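Local coordinates for protein 6-phosphofructokinase isozyme 2 (PDB 3CQD) that catalyses the ATP- and magnesium-dependent phosphorylation of fructose 6-phosphate to fructose 1,6-bisphosphate, the first committing step of glycolysis, and works as a homodimer, at residues B[101-106]-B[248-253]; B[54-59]-B[77-82]; B[244-249]-B[286-291]. One frame throughout, in Å; residues are numbered along the deposited sequence.

Contact 1. Residues B[101-106]-B[248-253]; sequences GEQYRF and SQSTVG. With ATP (adenosine-5'-triphosphate), chain I; ATP (adenosine-5'-triphosphate), chain G.
Val-252 sets one methyl, CG2, over a face of the Arg-105 guanidinium, 3.6 Å from NE and close to the centre of the flat group. The two side chains approach from opposite directions, and the arginine chain, bent at chi2 (134°) and chi3 (83°), lays its guanidinium across the methyl. CG2 also touches the Gln-103 side chain, so one methyl packs against two residues of strand 102-107. Water 2 lies at the guanidinium edge, in its plane, and accepts from Arg-105 NH1 at 3.2 Å. Water 1 accepts from Gly-253 N at 2.9 Å and donates to O2G of the chain I ATP at 2.8 Å. Arg-105 NH1 also bonds the backbone oxygen of Glu-25 of the second subunit, whose carboxylate receives Thr-251 N. On the loop, Ser-250 OG, anti to its own backbone N (chi1 177°), accepts from Val-252 N at 3.2 Å and closes an ST turn just ahead of Gly-253, the N-cap of helix 254-267. Thr-251 CG2 packs 3.4 Å from N1 of the chain G adenine. Ser-250 and Val-252 belong to the potassium-binding site. Here the lid strand of a PfkB-family kinase meets the loop before the helix of the probable catalytic Asp-256, beside two nucleotides whose partners are consistent with substrate ATP (chain I) and allosteric inhibitor (chain G).

Contact 2. Residues B[54-59]-B[77-82]; sequences SATAIF and NVPVAT
Ala-57 N donates to Pro-79 O at 2.8 Å, the first of three backbone hydrogen bonds that join the segments; Ala-81 N to Ala-57 O follows at 2.9 Å, and a longer one runs from Phe-59 N to Ala-81 O at 3.3 Å. Ala-57 thus both gives and accepts, the alternation of a parallel ladder. The axes of segments 55-59 and 80-82 come within 4.6 Å and lie 15° from exact alignment. CA-H...O contacts fill in between, as from Ile-58 CA to Ala-81 O at 3.1 Å.

The aromatic contact is a CH-pi interaction. Thr-82 CG2 stands over one face of the Phe-59 ring, 3.8 Å from its centroid, offset toward the rim, while Val-80 CG2 meets the ring edge at CE1, 3.5 Å away. CG of Phe-59 sits between its backbone N and carbonyl carbon (chi1 58°), a torsion that turns the ring toward strand 80-84, alongside Thr-82.

Apolar packing continues on the other face of the sheet, where Ile-58 CG1 lies 4.0 Å from Ala-81 CB. At the strand entrance the Pro-79 ring lies against Ser-54, Ala-55 and Thr-56.

These strands open and close the beta-alpha-beta unit built round helix 63-75. That helix covers Phe-59, Val-80 and Thr-82 with Leu-69, Val-70 and Leu-73; helix 115-126 backs Ile-58 and Ala-81, and strand 4-7 flanks strand 55-61 on its other side.

Contact 3. Residues B[244-249]-B[286-291]; sequences PPVKSQ and ATLNQG. With ATP (adenosine-5'-triphosphate), chain I.
Gln-249 N donates to Thr-287 O over 2.7 Å in a nearly straight bond (158°) that fastens the loop 244-249 to the end of helix 272-287. Beside it the side chains of Ser-248 and Thr-287 press together: CB of Ser-248 is 3.3 Å from CB of Thr-287, closer than two carbons normally pack.

Both residues also reach the adenine of the chain I ATP. Thr-287 CG2 packs against the ring system, 3.4 Å from C4, whereas Ser-248 brings OG to 3.2 Å from the exocyclic N6. With OG between the backbone N and the carbonyl carbon (chi1 69°), the serine hydroxyl stands near the adenine amino group, and Lys-247 NZ donates to this OG at 3.1 Å. The same ammonium reaches Ser-248 O at 2.7 Å, so the lysine grips both oxygens of the serine. Thr-287 OG1 is taken up by Ser-284 O within its own helix. With an alanine here in place of Ser-248, OG is gone, and Lys-247 NZ is likely to be left with the backbone oxygen alone of the two, while adenine N6 would probably lose a polar neighbour.

Farther out, Leu-288 CD2 meets Val-246 CG1 at 3.9 Å, the two side chains crossing at about a right angle. The extended side chain of Gln-249 passes by Leu-288 O, CD nearest at 3.7 Å, and Gln-290 CG touches Gln-249 O.

Helix 272-287 also supplies Ser-284 to this ATP. The adenine is thus met by an apolar methyl, Thr-287 CG2, and by a hydroxyl near N6 that already accepts from Lys-247, and the short backbone bond fixes these two residues beside each other. It also ties two potassium-binding regions together: Ala-286, Asn-289 and Gly-291 in and after the last turn of helix 272-287, and Ser-250 and Val-252 in the loop before helix 254-267.

Overall arrangement
From the N terminus, contact 2 comes first, a short closure of the beta-alpha-beta unit at one edge of the parallel sheet. Contact 1 then opens on lid strand 102-107 and closes a loop of 141 intervening residues at 248-253. Contact 3 begins on 244-249, overlapping that closing segment at Ser-248 and Gln-249, and closes at 286-291 across helices 254-267 and 272-287. Contacts 1 and 3 are joined end to end, and no contact nests inside another: Gln-290 bonds Gly-101, Ser-250 N probably bonds Thr-287 O, and both touch the chain I ATP. Together they tie the lid to the nucleotide and potassium sites, while contact 2 lies apart, about 25 Å from contact 1 and about 27 Å from contact 3, centre to centre.

Contact 1. Residues B[101-106]-B[248-253]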
loop_
_atom_site.group_PDB
_atom_site.type_symbol
_atom_site.label_atom_id
_atom_site.label_comp_id
_atom_site.label_asym_id
_atom_site.label_seq_id
_atom_site.Cartn_x
_atom_site.Cartn_y
_atom_site.Cartn_z
ATOM N N GLY B 101 4.967 -0.192 10.564
ATOM C CA GLY B 101 4.405 0.259 11.840
ATOM C C GLY B 101 2.932 0.585 11.744
ATOM O O GLY B 101 2.348 1.180 12.664
ATOM N N GLU B 102 2.320 0.215 10.627
ATOM C CA GLU B 102 0.926 0.558 10.383
ATOM C C GLU B 102 0.002 -0.538 10.906
ATOM O O GLU B 102 0.392 -1.695 11.020
ATOM C CB GLU B 102 0.679 0.773 8.887
ATOM C CG GLU B 102 1.306 2.038 8.286
ATOM C CD GLU B 102 1.098 2.117 6.785
ATOM O OE1 GLU B 102 1.306 3.200 6.199
ATOM O OE2 GLU B 102 0.724 1.088 6.168
ATOM N N GLN B 103 -1.226 -0.158 11.217
ATOM C CA GLN B 103 -2.219 -1.108 11.692
ATOM C C GLN B 103 -3.427 -1.039 10.774
ATOM O O GLN B 103 -3.838 0.038 10.303
ATOM C CB GLN B 103 -2.600 -0.835 13.154
ATOM C CG GLN B 103 -3.079 0.574 13.381
ATOM C CD GLN B 103 -3.314 0.939 14.844
ATOM O OE1 GLN B 103 -3.450 2.122 15.170
ATOM N NE2 GLN B 103 -3.368 -0.069 15.728
ATOM N N TYR B 104 -3.929 -2.180 10.425
ATOM C CA TYR B 104 -5.081 -2.275 9.603
ATOM C C TYR B 104 -6.222 -2.822 10.431
ATOM O O TYR B 104 -6.013 -3.637 11.229
ATOM C CB TYR B 104 -4.775 -3.076 8.347
ATOM C CG TYR B 104 -3.783 -2.405 7.431
ATOM C CD1 TYR B 104 -2.445 -2.483 7.645
ATOM C CD2 TYR B 104 -4.210 -1.702 6.349
ATOM C CE1 TYR B 104 -1.581 -1.868 6.815
ATOM C CE2 TYR B 104 -3.379 -1.094 5.551
ATOM C CZ TYR B 104 -2.057 -1.175 5.757
ATOM O OH TYR B 104 -1.246 -0.568 4.894
ATOM N N ARG B 105 -7.407 -2.317 10.255
ATOM C CA ARG B 105 -8.519 -2.821 10.975
ATOM C C ARG B 105 -9.617 -3.209 10.054
ATOM O O ARG B 105 -10.047 -2.434 9.280
ATOM C CB ARG B 105 -8.994 -1.859 12.049
ATOM C CG ARG B 105 -7.970 -1.331 12.968
ATOM C CD ARG B 105 -8.132 0.149 13.123
ATOM N NE ARG B 105 -9.119 0.394 14.101
ATOM C CZ ARG B 105 -9.641 1.545 14.448
ATOM N NH1 ARG B 105 -9.323 2.678 13.922
ATOM N NH2 ARG B 105 -10.507 1.511 15.376
ATOM N N PHE B 106 -9.961 -4.470 10.116
ATOM C CA PHE B 106 -10.972 -5.073 9.312
ATOM C C PHE B 106 -12.216 -5.325 10.164
ATOM O O PHE B 106 -12.236 -6.201 10.993
ATOM C CB PHE B 106 -10.475 -6.322 8.569
ATOM C CG PHE B 106 -9.259 -6.082 7.724
ATOM C CD1 PHE B 106 -8.011 -6.366 8.186
ATOM C CD2 PHE B 106 -9.366 -5.501 6.495
ATOM C CE1 PHE B 106 -6.927 -6.091 7.440
ATOM C CE2 PHE B 106 -8.256 -5.244 5.765
ATOM C CZ PHE B 106 -7.060 -5.527 6.234
ATOM N N SER B 248 -0.553 11.814 18.026
ATOM C CA SER B 248 -1.140 10.532 18.352
ATOM C C SER B 248 -0.329 9.466 17.619
ATOM O O SER B 248 0.313 9.762 16.606
ATOM C CB SER B 248 -2.591 10.515 17.895
ATOM O OG SER B 248 -2.667 10.516 16.480
ATOM N N GLN B 249 -0.334 8.244 18.138
ATOM C CA GLN B 249 0.288 7.125 17.431
ATOM C C GLN B 249 -0.766 6.169 16.888
ATOM O O GLN B 249 -0.476 5.290 16.084
ATOM C CB GLN B 249 1.227 6.367 18.359
ATOM C CG GLN B 249 2.541 7.060 18.613
ATOM C CD GLN B 249 3.487 6.202 19.422
ATOM O OE1 GLN B 249 4.354 6.724 20.126
ATOM N NE2 GLN B 249 3.327 4.874 19.331
ATOM N N SER B 250 -1.994 6.346 17.347
ATOM C CA SER B 250 -3.068 5.430 17.024
ATOM C C SER B 250 -4.384 6.130 17.273
ATOM O O SER B 250 -4.430 7.131 17.964
ATOM C CB SER B 250 -2.945 4.145 17.868
ATOM O OG SER B 250 -4.015 3.249 17.620
ATOM N N THR B 251 -5.453 5.625 16.684
ATOM C CA THR B 251 -6.774 6.181 16.909
ATOM C C THR B 251 -7.696 5.111 17.453
ATOM O O THR B 251 -8.863 5.375 17.735
ATOM C CB THR B 251 -7.388 6.727 15.607
ATOM O OG1 THR B 251 -7.464 5.663 14.639
ATOM C CG2 THR B 251 -6.545 7.874 15.059
ATOM N N VAL B 252 -7.181 3.894 17.589
ATOM C CA VAL B 252 -7.986 2.802 18.103
ATOM C C VAL B 252 -8.444 3.103 19.524
ATOM O O VAL B 252 -7.638 3.416 20.404
ATOM C CB VAL B 252 -7.250 1.461 18.034
ATOM C CG1 VAL B 252 -8.188 0.327 18.422
ATOM C CG2 VAL B 252 -6.686 1.243 16.618
ATOM N N GLY B 253 -9.754 3.033 19.727
ATOM C CA GLY B 253 -10.333 3.190 21.037
ATOM C C GLY B 253 -10.526 4.619 21.477
ATOM O O GLY B 253 -10.977 4.856 22.591
HETATM P PG ATP I . -13.534 5.866 16.942
HETATM O O1G ATP I . -14.973 5.451 16.987
HETATM O O2G ATP I . -12.668 5.240 18.010
HETATM O O3G ATP I . -12.991 5.829 15.550
HETATM P PB ATP I . -14.462 8.524 16.776
HETATM O O1B ATP I . -14.238 8.677 15.314
HETATM O O2B ATP I . -15.885 8.164 17.198
HETATM O O3B ATP I . -13.489 7.408 17.371
HETATM P PA ATP I . -12.690 10.750 17.338
HETATM O O1A ATP I . -11.834 10.261 16.217
HETATM O O2A ATP I . -13.183 12.150 17.258
HETATM O O3A ATP I . -13.997 9.815 17.589
HETATM O "O5'" ATP I . -11.950 10.453 18.712
HETATM C "C5'" ATP I . -12.541 10.733 19.990
HETATM C "C4'" ATP I . -11.529 11.639 20.685
HETATM O "O4'" ATP I . -10.250 10.997 20.631
HETATM C "C3'" ATP I . -11.260 12.981 20.014
HETATM O "O3'" ATP I . -12.232 13.991 20.256
HETATM C "C2'" ATP I . -9.900 13.322 20.580
HETATM O "O2'" ATP I . -9.951 13.741 21.942
HETATM C "C1'" ATP I . -9.208 11.967 20.603
HETATM N N9 ATP I . -8.481 11.809 19.340
HETATM C C8 ATP I . -8.891 11.114 18.277
HETATM N N7 ATP I . -8.001 11.174 17.280
HETATM C C5 ATP I . -6.994 11.919 17.713
HETATM C C6 ATP I . -5.739 12.372 17.135
HETATM N N6 ATP I . -5.415 11.990 15.876
HETATM N N1 ATP I . -4.951 13.124 17.927
HETATM C C2 ATP I . -5.295 13.490 19.176
HETATM N N3 ATP I . -6.447 13.126 19.760
HETATM C C4 ATP I . -7.301 12.342 19.078
HETATM P PG ATP G . -15.405 6.053 12.103
HETATM O O1G ATP G . -16.277 4.864 12.308
HETATM O O2G ATP G . -16.014 7.042 11.145
HETATM O O3G ATP G . -14.835 6.633 13.374
HETATM P PB ATP G . -12.597 5.831 11.350
HETATM O O1B ATP G . -12.152 6.145 12.757
HETATM O O2B ATP G . -11.958 4.724 10.582
HETATM O O3B ATP G . -14.158 5.425 11.315
HETATM P PA ATP G . -12.547 7.394 8.869
HETATM O O1A ATP G . -13.173 6.202 8.161
HETATM O O2A ATP G . -13.047 8.771 8.546
HETATM O O3A ATP G . -12.559 7.210 10.499
HETATM O "O5'" ATP G . -10.972 7.367 8.603
HETATM C "C5'" ATP G . -10.443 7.359 7.280
HETATM C "C4'" ATP G . -9.010 7.813 7.439
HETATM O "O4'" ATP G . -9.026 9.135 7.988
HETATM C "C3'" ATP G . -8.266 6.980 8.467
HETATM O "O3'" ATP G . -7.567 5.925 7.838
HETATM C "C2'" ATP G . -7.309 7.956 9.109
HETATM O "O2'" ATP G . -6.094 8.069 8.369
HETATM C "C1'" ATP G . -8.060 9.266 9.030
HETATM N N9 ATP G . -8.689 9.458 10.367
HETATM C C8 ATP G . -9.937 9.142 10.769
HETATM N N7 ATP G . -10.126 9.450 12.084
HETATM C C5 ATP G . -8.974 9.978 12.535
HETATM C C6 ATP G . -8.461 10.527 13.807
HETATM N N6 ATP G . -9.242 10.571 14.899
HETATM N N1 ATP G . -7.184 10.975 13.846
HETATM C C2 ATP G . -6.377 10.939 12.772
HETATM N N3 ATP G . -6.773 10.457 11.581
HETATM C C4 ATP G . -8.031 9.977 11.404
HETATM O O HOH W 1 -11.482 2.815 17.383
HETATM O O HOH W 2 -10.532 5.183 15.473
#

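Contact 2. Residues B[54-59]-B[77-82]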
loop_
_atom_site.group_PDB
_atom_site.type_symbol
_atom_site.label_atom_id
_atom_site.label_comp_id
_atom_site.label_asym_id
_atom_site.label_seq_id
_atom_site.Cartn_x
_atom_site.Cartn_y
_atom_site.Cartn_z
ATOM N N SER B 54 -16.859 2.092 37.225
ATOM C CA SER B 54 -17.370 0.768 36.954
ATOM C C SER B 54 -18.608 0.873 36.095
ATOM O O SER B 54 -19.570 1.564 36.441
ATOM C CB SER B 54 -17.696 0.005 38.240
ATOM O OG SER B 54 -17.846 -1.380 37.938
ATOM N N ALA B 55 -18.569 0.183 34.964
ATOM C CA ALA B 55 -19.729 0.082 34.112
ATOM C C ALA B 55 -19.907 -1.370 33.762
ATOM O O ALA B 55 -18.931 -2.063 33.473
ATOM C CB ALA B 55 -19.554 0.907 32.856
ATOM N N THR B 56 -21.160 -1.810 33.797
ATOM C CA THR B 56 -21.508 -3.170 33.450
ATOM C C THR B 56 -21.821 -3.235 31.977
ATOM O O THR B 56 -22.722 -2.550 31.497
ATOM C CB THR B 56 -22.703 -3.681 34.300
ATOM O OG1 THR B 56 -22.310 -3.682 35.674
ATOM C CG2 THR B 56 -23.117 -5.097 33.882
ATOM N N ALA B 57 -21.045 -4.045 31.265
ATOM C CA ALA B 57 -21.223 -4.250 29.841
ATOM C C ALA B 57 -22.255 -5.339 29.593
ATOM O O ALA B 57 -22.051 -6.494 29.972
ATOM C CB ALA B 57 -19.896 -4.606 29.177
ATOM N N ILE B 58 -23.353 -4.941 28.951
ATOM C CA ILE B 58 -24.422 -5.835 28.519
ATOM C C ILE B 58 -24.224 -6.149 27.037
ATOM O O ILE B 58 -24.060 -5.253 26.200
ATOM C CB ILE B 58 -25.848 -5.211 28.778
ATOM C CG1 ILE B 58 -26.008 -4.818 30.260
ATOM C CG2 ILE B 58 -26.969 -6.194 28.354
ATOM C CD1 ILE B 58 -27.143 -3.860 30.555
ATOM N N PHE B 59 -24.231 -7.426 26.715
ATOM C CA PHE B 59 -24.020 -7.835 25.348
ATOM C C PHE B 59 -24.353 -9.297 25.138
ATOM O O PHE B 59 -24.336 -10.103 26.092
ATOM C CB PHE B 59 -22.580 -7.539 24.904
ATOM C CG PHE B 59 -21.543 -8.187 25.749
ATOM C CD1 PHE B 59 -21.115 -7.586 26.924
ATOM C CD2 PHE B 59 -20.986 -9.401 25.374
ATOM C CE1 PHE B 59 -20.153 -8.179 27.706
ATOM C CE2 PHE B 59 -20.013 -9.997 26.144
ATOM C CZ PHE B 59 -19.593 -9.391 27.312
ATOM N N ASN B 77 -11.577 -6.786 35.077
ATOM C CA ASN B 77 -12.495 -6.387 36.144
ATOM C C ASN B 77 -13.641 -5.543 35.605
ATOM O O ASN B 77 -14.087 -4.596 36.253
ATOM C CB ASN B 77 -11.749 -5.643 37.261
ATOM C CG ASN B 77 -10.514 -6.387 37.734
ATOM O OD1 ASN B 77 -10.582 -7.566 38.082
ATOM N ND2 ASN B 77 -9.373 -5.699 37.748
ATOM N N VAL B 78 -14.096 -5.881 34.401
ATOM C CA VAL B 78 -15.230 -5.205 33.816
ATOM C C VAL B 78 -16.492 -6.039 34.056
ATOM O O VAL B 78 -16.628 -7.121 33.486
ATOM C CB VAL B 78 -15.020 -4.932 32.323
ATOM C CG1 VAL B 78 -16.274 -4.324 31.712
ATOM C CG2 VAL B 78 -13.806 -4.027 32.122
ATOM N N PRO B 79 -17.416 -5.539 34.904
ATOM C CA PRO B 79 -18.628 -6.324 35.113
ATOM C C PRO B 79 -19.429 -6.496 33.824
ATOM O O PRO B 79 -19.406 -5.635 32.932
ATOM C CB PRO B 79 -19.412 -5.533 36.169
ATOM C CG PRO B 79 -18.822 -4.189 36.184
ATOM C CD PRO B 79 -17.422 -4.284 35.675
ATOM N N VAL B 80 -20.130 -7.619 33.753
ATOM C CA VAL B 80 -20.684 -8.127 32.519
ATOM C C VAL B 80 -22.106 -8.635 32.804
ATOM O O VAL B 80 -22.396 -9.128 33.898
ATOM C CB VAL B 80 -19.700 -9.207 31.980
ATOM C CG1 VAL B 80 -20.346 -10.567 31.645
ATOM C CG2 VAL B 80 -18.791 -8.637 30.894
ATOM N N ALA B 81 -23.001 -8.455 31.841
ATOM C CA ALA B 81 -24.314 -9.094 31.899
ATOM C C ALA B 81 -24.583 -9.550 30.485
ATOM O O ALA B 81 -24.929 -8.745 29.608
ATOM C CB ALA B 81 -25.390 -8.127 32.390
ATOM N N THR B 82 -24.375 -10.843 30.264
ATOM C CA THR B 82 -24.423 -11.414 28.934
ATOM C C THR B 82 -25.715 -12.184 28.723
ATOM O O THR B 82 -26.330 -12.695 29.682
ATOM C CB THR B 82 -23.197 -12.344 28.636
ATOM O OG1 THR B 82 -23.138 -13.415 29.588
ATOM C CG2 THR B 82 -21.911 -11.564 28.704
#

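Contact 3. Residues B[244-249]-B[286-291]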
loop_
_atom_site.group_PDB
_atom_site.type_symbol
_atom_site.label_atom_id
_atom_site.label_comp_id
_atom_site.label_asym_id
_atom_site.label_seq_id
_atom_site.Cartn_x
_atom_site.Cartn_y
_atom_site.Cartn_z
ATOM N N PRO B 244 -4.117 18.582 23.741
ATOM C CA PRO B 244 -2.780 19.154 23.718
ATOM C C PRO B 244 -1.951 18.662 22.529
ATOM O O PRO B 244 -2.247 17.601 21.967
ATOM C CB PRO B 244 -2.155 18.670 25.042
ATOM C CG PRO B 244 -2.953 17.518 25.471
ATOM C CD PRO B 244 -4.340 17.757 24.949
ATOM N N PRO B 245 -0.920 19.445 22.147
ATOM C CA PRO B 245 -0.075 19.218 20.982
ATOM C C PRO B 245 0.851 18.043 21.195
ATOM O O PRO B 245 2.073 18.199 21.211
ATOM C CB PRO B 245 0.741 20.505 20.873
ATOM C CG PRO B 245 0.113 21.470 21.772
ATOM C CD PRO B 245 -0.527 20.674 22.852
ATOM N N VAL B 246 0.247 16.884 21.402
ATOM C CA VAL B 246 0.960 15.632 21.424
ATOM C C VAL B 246 0.450 14.859 20.226
ATOM O O VAL B 246 -0.761 14.740 20.019
ATOM C CB VAL B 246 0.687 14.858 22.714
ATOM C CG1 VAL B 246 1.440 13.535 22.704
ATOM C CG2 VAL B 246 1.085 15.713 23.920
ATOM N N LYS B 247 1.382 14.393 19.408
ATOM C CA LYS B 247 1.050 13.622 18.220
ATOM C C LYS B 247 0.544 12.231 18.639
ATOM O O LYS B 247 1.103 11.569 19.524
ATOM C CB LYS B 247 2.260 13.534 17.296
ATOM C CG LYS B 247 1.956 13.799 15.819
ATOM C CD LYS B 247 1.504 12.550 15.080
ATOM C CE LYS B 247 0.004 12.565 14.824
ATOM N NZ LYS B 247 -0.475 11.210 14.420
ATOM N N SER B 248 -0.553 11.814 18.026
ATOM C CA SER B 248 -1.140 10.532 18.352
ATOM C C SER B 248 -0.329 9.466 17.619
ATOM O O SER B 248 0.313 9.762 16.606
ATOM C CB SER B 248 -2.591 10.515 17.895
ATOM O OG SER B 248 -2.667 10.516 16.480
ATOM N N GLN B 249 -0.334 8.244 18.138
ATOM C CA GLN B 249 0.288 7.125 17.431
ATOM C C GLN B 249 -0.766 6.169 16.888
ATOM O O GLN B 249 -0.476 5.290 16.084
ATOM C CB GLN B 249 1.227 6.367 18.359
ATOM C CG GLN B 249 2.541 7.060 18.613
ATOM C CD GLN B 249 3.487 6.202 19.422
ATOM O OE1 GLN B 249 4.354 6.724 20.126
ATOM N NE2 GLN B 249 3.327 4.874 19.331
ATOM N N ALA B 286 -6.051 7.617 24.699
ATOM C CA ALA B 286 -6.135 6.396 23.889
ATOM C C ALA B 286 -5.216 6.419 22.676
ATOM O O ALA B 286 -4.685 5.398 22.296
ATOM C CB ALA B 286 -7.579 6.120 23.457
ATOM N N THR B 287 -5.038 7.590 22.073
ATOM C CA THR B 287 -4.237 7.726 20.869
ATOM C C THR B 287 -2.735 7.631 21.126
ATOM O O THR B 287 -1.958 7.509 20.185
ATOM C CB THR B 287 -4.461 9.074 20.170
ATOM O OG1 THR B 287 -3.855 10.109 20.951
ATOM C CG2 THR B 287 -5.933 9.345 19.969
ATOM N N LEU B 288 -2.332 7.695 22.388
ATOM C CA LEU B 288 -0.913 7.710 22.719
ATOM C C LEU B 288 -0.215 6.379 22.417
ATOM O O LEU B 288 0.977 6.366 22.170
ATOM C CB LEU B 288 -0.683 8.129 24.173
ATOM C CG LEU B 288 -1.314 9.457 24.614
ATOM C CD1 LEU B 288 -1.001 9.724 26.061
ATOM C CD2 LEU B 288 -0.860 10.624 23.736
ATOM N N ASN B 289 -0.969 5.283 22.421
ATOM C CA ASN B 289 -0.416 3.937 22.181
ATOM C C ASN B 289 -1.131 3.199 21.071
ATOM O O ASN B 289 -2.339 3.365 20.902
ATOM C CB ASN B 289 -0.544 3.081 23.445
ATOM C CG ASN B 289 0.322 3.580 24.578
ATOM O OD1 ASN B 289 1.549 3.442 24.541
ATOM N ND2 ASN B 289 -0.312 4.143 25.606
ATOM N N GLN B 290 -0.392 2.351 20.345
ATOM C CA GLN B 290 -1.019 1.349 19.465
ATOM C C GLN B 290 -1.652 0.224 20.316
ATOM O O GLN B 290 -1.461 0.181 21.535
ATOM C CB GLN B 290 -0.026 0.811 18.422
ATOM C CG GLN B 290 0.280 1.789 17.270
ATOM C CD GLN B 290 1.052 1.145 16.114
ATOM O OE1 GLN B 290 2.056 0.459 16.322
ATOM N NE2 GLN B 290 0.585 1.377 14.886
ATOM N N GLY B 291 -2.432 -0.652 19.690
ATOM C CA GLY B 291 -3.160 -1.703 20.421
ATOM C C GLY B 291 -4.585 -1.317 20.819
ATOM O O GLY B 291 -5.196 -0.444 20.190
HETATM P PG ATP I . -13.534 5.866 16.942
HETATM O O1G ATP I . -14.973 5.451 16.987
HETATM O O2G ATP I . -12.668 5.240 18.010
HETATM O O3G ATP I . -12.991 5.829 15.550
HETATM P PB ATP I . -14.462 8.524 16.776
HETATM O O1B ATP I . -14.238 8.677 15.314
HETATM O O2B ATP I . -15.885 8.164 17.198
HETATM O O3B ATP I . -13.489 7.408 17.371
HETATM P PA ATP I . -12.690 10.750 17.338
HETATM O O1A ATP I . -11.834 10.261 16.217
HETATM O O2A ATP I . -13.183 12.150 17.258
HETATM O O3A ATP I . -13.997 9.815 17.589
HETATM O "O5'" ATP I . -11.950 10.453 18.712
HETATM C "C5'" ATP I . -12.541 10.733 19.990
HETATM C "C4'" ATP I . -11.529 11.639 20.685
HETATM O "O4'" ATP I . -10.250 10.997 20.631
HETATM C "C3'" ATP I . -11.260 12.981 20.014
HETATM O "O3'" ATP I . -12.232 13.991 20.256
HETATM C "C2'" ATP I . -9.900 13.322 20.580
HETATM O "O2'" ATP I . -9.951 13.741 21.942
HETATM C "C1'" ATP I . -9.208 11.967 20.603
HETATM N N9 ATP I . -8.481 11.809 19.340
HETATM C C8 ATP I . -8.891 11.114 18.277
HETATM N N7 ATP I . -8.001 11.174 17.280
HETATM C C5 ATP I . -6.994 11.919 17.713
HETATM C C6 ATP I . -5.739 12.372 17.135
HETATM N N6 ATP I . -5.415 11.990 15.876
HETATM N N1 ATP I . -4.951 13.124 17.927
HETATM C C2 ATP I . -5.295 13.490 19.176
HETATM N N3 ATP I . -6.447 13.126 19.760
HETATM C C4 ATP I . -7.301 12.342 19.078
#